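Local coordinates for protein trilobed Protease (Pyrococcus furiosus, PDB 2GOP) that forms the seven-bladed, open-velcro beta-propeller domain of a protease, which probably controls access of substrates to the active site, at residues E325-T328 against K334-T337; L287-W290 against P296-K299. All blocks are in the same frame, centred on the assembly; numbering follows the deposited sequence.

Contact 1: E325-T328 against K334-T337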
loop_
_atom_site.group_PDB
_atom_site.type_symbol
_atom_site.label_atom_id
_atom_site.label_comp_id
_atom_site.label_asym_id
_atom_site.label_seq_id
_atom_site.Cartn_x
_atom_site.Cartn_y
_atom_site.Cartn_z
ATOM N N GLU A 325 -14.208 -7.138 19.706
ATOM C CA GLU A 325 -15.308 -8.094 19.836
ATOM C C GLU A 325 -16.339 -7.775 18.742
ATOM O O GLU A 325 -16.270 -6.723 18.104
ATOM C CB GLU A 325 -15.966 -7.975 21.209
ATOM C CG GLU A 325 -15.062 -8.309 22.407
ATOM C CD GLU A 325 -14.825 -9.803 22.612
ATOM O OE1 GLU A 325 -15.506 -10.634 21.970
ATOM O OE2 GLU A 325 -13.944 -10.145 23.431
ATOM N N LEU A 326 -17.292 -8.673 18.540
ATOM C CA LEU A 326 -18.319 -8.501 17.521
ATOM C C LEU A 326 -19.522 -7.750 18.074
ATOM O O LEU A 326 -19.984 -8.005 19.194
ATOM C CB LEU A 326 -18.769 -9.862 16.987
ATOM C CG LEU A 326 -19.454 -9.881 15.617
ATOM C CD1 LEU A 326 -18.452 -9.686 14.514
ATOM C CD2 LEU A 326 -20.200 -11.188 15.425
ATOM N N PHE A 327 -20.030 -6.826 17.264
ATOM C CA PHE A 327 -21.199 -6.021 17.602
ATOM C C PHE A 327 -22.126 -6.000 16.402
ATOM O O PHE A 327 -21.668 -6.111 15.267
ATOM C CB PHE A 327 -20.785 -4.577 17.918
ATOM C CG PHE A 327 -19.975 -4.420 19.181
ATOM C CD1 PHE A 327 -18.614 -4.685 19.185
ATOM C CD2 PHE A 327 -20.568 -3.982 20.354
ATOM C CE1 PHE A 327 -17.862 -4.533 20.342
ATOM C CE2 PHE A 327 -19.822 -3.824 21.521
ATOM C CZ PHE A 327 -18.474 -4.097 21.515
ATOM N N THR A 328 -23.424 -5.849 16.651
ATOM C CA THR A 328 -24.380 -5.578 15.577
ATOM C C THR A 328 -24.994 -4.197 15.759
ATOM O O THR A 328 -24.904 -3.588 16.824
ATOM C CB THR A 328 -25.518 -6.636 15.477
ATOM O OG1 THR A 328 -26.200 -6.752 16.729
ATOM C CG2 THR A 328 -24.969 -8.009 15.057
ATOM N N LYS A 334 -25.630 -3.643 19.822
ATOM C CA LYS A 334 -25.681 -4.790 20.728
ATOM C C LYS A 334 -24.354 -5.540 20.627
ATOM O O LYS A 334 -23.839 -5.744 19.530
ATOM C CB LYS A 334 -26.835 -5.721 20.365
ATOM C CG LYS A 334 -28.201 -5.073 20.518
ATOM C CD LYS A 334 -29.334 -6.089 20.627
ATOM C CE LYS A 334 -30.635 -5.408 21.060
ATOM N NZ LYS A 334 -31.709 -6.382 21.446
ATOM N N GLN A 335 -23.791 -5.927 21.768
ATOM C CA GLN A 335 -22.567 -6.711 21.783
ATOM C C GLN A 335 -22.911 -8.188 21.657
ATOM O O GLN A 335 -23.719 -8.706 22.435
ATOM C CB GLN A 335 -21.787 -6.463 23.066
ATOM C CG GLN A 335 -20.381 -7.048 23.031
ATOM C CD GLN A 335 -19.519 -6.598 24.191
ATOM O OE1 GLN A 335 -19.815 -5.604 24.856
ATOM N NE2 GLN A 335 -18.436 -7.331 24.436
ATOM N N LEU A 336 -22.284 -8.868 20.696
ATOM C CA LEU A 336 -22.553 -10.290 20.455
ATOM C C LEU A 336 -21.530 -11.251 21.047
ATOM O O LEU A 336 -21.874 -12.389 21.365
ATOM C CB LEU A 336 -22.672 -10.569 18.957
ATOM C CG LEU A 336 -23.910 -10.023 18.259
ATOM C CD1 LEU A 336 -23.963 -10.591 16.847
ATOM C CD2 LEU A 336 -25.184 -10.350 19.018
ATOM N N THR A 337 -20.274 -10.826 21.152
ATOM C CA THR A 337 -19.221 -11.683 21.704
ATOM C C THR A 337 -18.568 -11.030 22.918
ATOM O O THR A 337 -18.561 -9.809 23.051
ATOM C CB THR A 337 -18.128 -12.030 20.654
ATOM O OG1 THR A 337 -17.417 -10.847 20.274
ATOM C CG2 THR A 337 -18.730 -12.669 19.417
#
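With Thr337 OG1 turned between its backbone N and carbonyl carbon (chi1 66°) and the Glu325 chain bent at chi2 (-76°), hydroxyl and carboxylate meet across the hairpin 325-329/333-335 of the last propeller blade, beside strand 26-35 of the first. Thr337 OG1 donates to the anti lone pair of Glu325 OE1 at 2.6 Å and accepts the N-H of Leu326 at 2.8 Å, almost straight at 173°. Threonine suits this place because one hydroxyl can give and take at once. Thr328 and Lys334 form an antiparallel hydrogen-bonded pair, while Leu336 N reaches Leu326 O at 2.9 Å. Gln335 lays its CG over one face of the Phe327 ring, 4.0 Å from the centroid, a CH-pi contact; its extended chain carries NE2 to Thr337 O, 2.8 Å away and in the carbonyl plane. With an alanine here, the Thr337 carbonyl would probably lose its amide donor and the Phe327 ring its aliphatic cover. On the side away from this ring, Thr328 CG2 presses on Leu336 CD1 at 3.3 Å, tighter than usual. Glu325 also accepts from the backbone N of Tyr339 and Asn340, which implies that its buried carboxylate, probably ionised, ties the outgoing chain to the hairpin.

Contact 2: L287-W290 against P296-K299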
loop_
_atom_site.group_PDB
_atom_site.type_symbol
_atom_site.label_atom_id
_atom_site.label_comp_id
_atom_site.label_asym_id
_atom_site.label_seq_id
_atom_site.Cartn_x
_atom_site.Cartn_y
_atom_site.Cartn_z
ATOM N N LEU A 287 -17.442 4.226 12.027
ATOM C CA LEU A 287 -18.294 3.688 10.964
ATOM C C LEU A 287 -19.451 4.640 10.715
ATOM O O LEU A 287 -20.149 5.039 11.669
ATOM C CB LEU A 287 -18.871 2.332 11.387
ATOM C CG LEU A 287 -19.112 1.159 10.423
ATOM C CD1 LEU A 287 -20.276 0.312 10.961
ATOM C CD2 LEU A 287 -19.335 1.518 8.958
ATOM N N TYR A 288 -19.678 4.962 9.440
ATOM C CA TYR A 288 -20.746 5.866 9.022
ATOM C C TYR A 288 -21.612 5.258 7.939
ATOM O O TYR A 288 -21.251 4.262 7.320
ATOM C CB TYR A 288 -20.150 7.158 8.442
ATOM C CG TYR A 288 -19.439 8.013 9.448
ATOM C CD1 TYR A 288 -18.072 7.851 9.689
ATOM C CD2 TYR A 288 -20.131 8.976 10.177
ATOM C CE1 TYR A 288 -17.419 8.636 10.630
ATOM C CE2 TYR A 288 -19.480 9.764 11.131
ATOM C CZ TYR A 288 -18.132 9.596 11.341
ATOM O OH TYR A 288 -17.497 10.371 12.289
ATOM N N ILE A 289 -22.756 5.895 7.699
ATOM C CA ILE A 289 -23.583 5.573 6.553
ATOM C C ILE A 289 -23.833 6.855 5.789
ATOM O O ILE A 289 -24.048 7.931 6.384
ATOM C CB ILE A 289 -24.921 4.892 6.961
ATOM C CG1 ILE A 289 -25.674 4.382 5.723
ATOM C CG2 ILE A 289 -25.796 5.842 7.788
ATOM C CD1 ILE A 289 -27.051 3.846 6.029
ATOM N N TRP A 290 -23.787 6.741 4.465
ATOM C CA TRP A 290 -24.142 7.835 3.580
ATOM C C TRP A 290 -25.390 7.467 2.794
ATOM O O TRP A 290 -25.497 6.361 2.240
ATOM C CB TRP A 290 -22.993 8.153 2.626
ATOM C CG TRP A 290 -23.310 9.256 1.682
ATOM C CD1 TRP A 290 -23.082 10.579 1.875
ATOM C CD2 TRP A 290 -23.921 9.134 0.392
ATOM N NE1 TRP A 290 -23.503 11.292 0.789
ATOM C CE2 TRP A 290 -24.020 10.431 -0.140
ATOM C CE3 TRP A 290 -24.376 8.051 -0.370
ATOM C CZ2 TRP A 290 -24.582 10.684 -1.384
ATOM C CZ3 TRP A 290 -24.929 8.303 -1.616
ATOM C CH2 TRP A 290 -25.027 9.614 -2.110
ATOM N N PRO A 296 -23.617 8.872 11.674
ATOM C CA PRO A 296 -22.817 7.887 12.392
ATOM C C PRO A 296 -23.560 6.587 12.665
ATOM O O PRO A 296 -24.758 6.610 12.944
ATOM C CB PRO A 296 -22.513 8.589 13.722
ATOM C CG PRO A 296 -23.664 9.509 13.921
ATOM C CD PRO A 296 -23.998 10.002 12.547
ATOM N N ILE A 297 -22.844 5.468 12.562
ATOM C CA ILE A 297 -23.329 4.177 13.041
ATOM C C ILE A 297 -22.657 3.828 14.376
ATOM O O ILE A 297 -23.322 3.528 15.367
ATOM C CB ILE A 297 -23.050 3.065 12.017
ATOM C CG1 ILE A 297 -24.004 3.201 10.816
ATOM C CG2 ILE A 297 -23.196 1.688 12.675
ATOM C CD1 ILE A 297 -23.717 2.232 9.668
ATOM N N ALA A 298 -21.332 3.867 14.383
ATOM C CA ALA A 298 -20.538 3.563 15.563
ATOM C C ALA A 298 -19.402 4.575 15.617
ATOM O O ALA A 298 -18.365 4.394 14.983
ATOM C CB ALA A 298 -20.000 2.117 15.490
ATOM N N LYS A 299 -19.632 5.665 16.350
ATOM C CA LYS A 299 -18.677 6.756 16.466
ATOM C C LYS A 299 -18.274 6.903 17.934
ATOM O O LYS A 299 -19.129 6.966 18.807
ATOM C CB LYS A 299 -19.298 8.059 15.942
ATOM C CG LYS A 299 -18.357 9.252 15.943
ATOM C CD LYS A 299 -18.988 10.481 15.320
ATOM C CE LYS A 299 -18.013 11.655 15.321
ATOM N NZ LYS A 299 -18.375 12.704 14.322
#
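Tyr288 and Lys299 cross at a slant, the extended lysine chain bringing Lys299 NZ to Tyr288 OH at 3.2 Å, a weak hydrogen bond. The tyrosine owes its position to CG lying anti to its carbonyl carbon (chi1 -68°), swinging the ring beside Pro296, Tyr288 CD2 3.6 Å from Pro296 CA. Tyrosine suits this place, its ring packing on backbone while its hydroxyl stays among polar groups. Leu287 and Ile297 also slant across one another, Leu287 CD1 resting 3.7 Å from Ile297 CG2, while the other branch of Ile297 ends in CD1 beside Ile289 CB at 4.0 Å. Small Ala298 keeps its CB close to that of Leu287, both residues packed on Ile304. Two residues, Ile297 and Ala298, stand against the single Leu287, a classic beta bulge: Ile297 N and Ala298 N reach Leu287 O from the same face of its carbonyl plane, at 2.9 and 3.2 Å, and Ala298 O accepts Leu287 N. It sits at the edge of the sixth propeller blade, where the chain leaves strand 294-296 for strand 303-309. The double grip on Leu287 O is consistent with a bulge absorbing a one-residue register shift, while Glu281 chiefly holds Tyr288 OH and Lys299 adds its weak bond at the exposed edge.

In the fold
Both contacts hold the third strand of a four-stranded blade to the end of the fourth and the chain just beyond it, the loop making up most of 296-299 in contact 2. Contact 1 lies in the last blade and contact 2 in the one before; their centres are 16 Å apart and they do not touch. Each is partly buried, with Leu326 and Leu287 buried and a lysine exposed. Leu287 and Ala298 pack on Tyr315, whose backbone bonds to Phe327, so strand 313-318 stands between them. Contact 1 meets the first blade by packing on Val27 and Tyr29, at a ring closure without a shared-strand velcro. Its carboxylate-hydroxyl bond serves the hairpin and outgoing chain; contact 2 relies on a bulge and aliphatic packing.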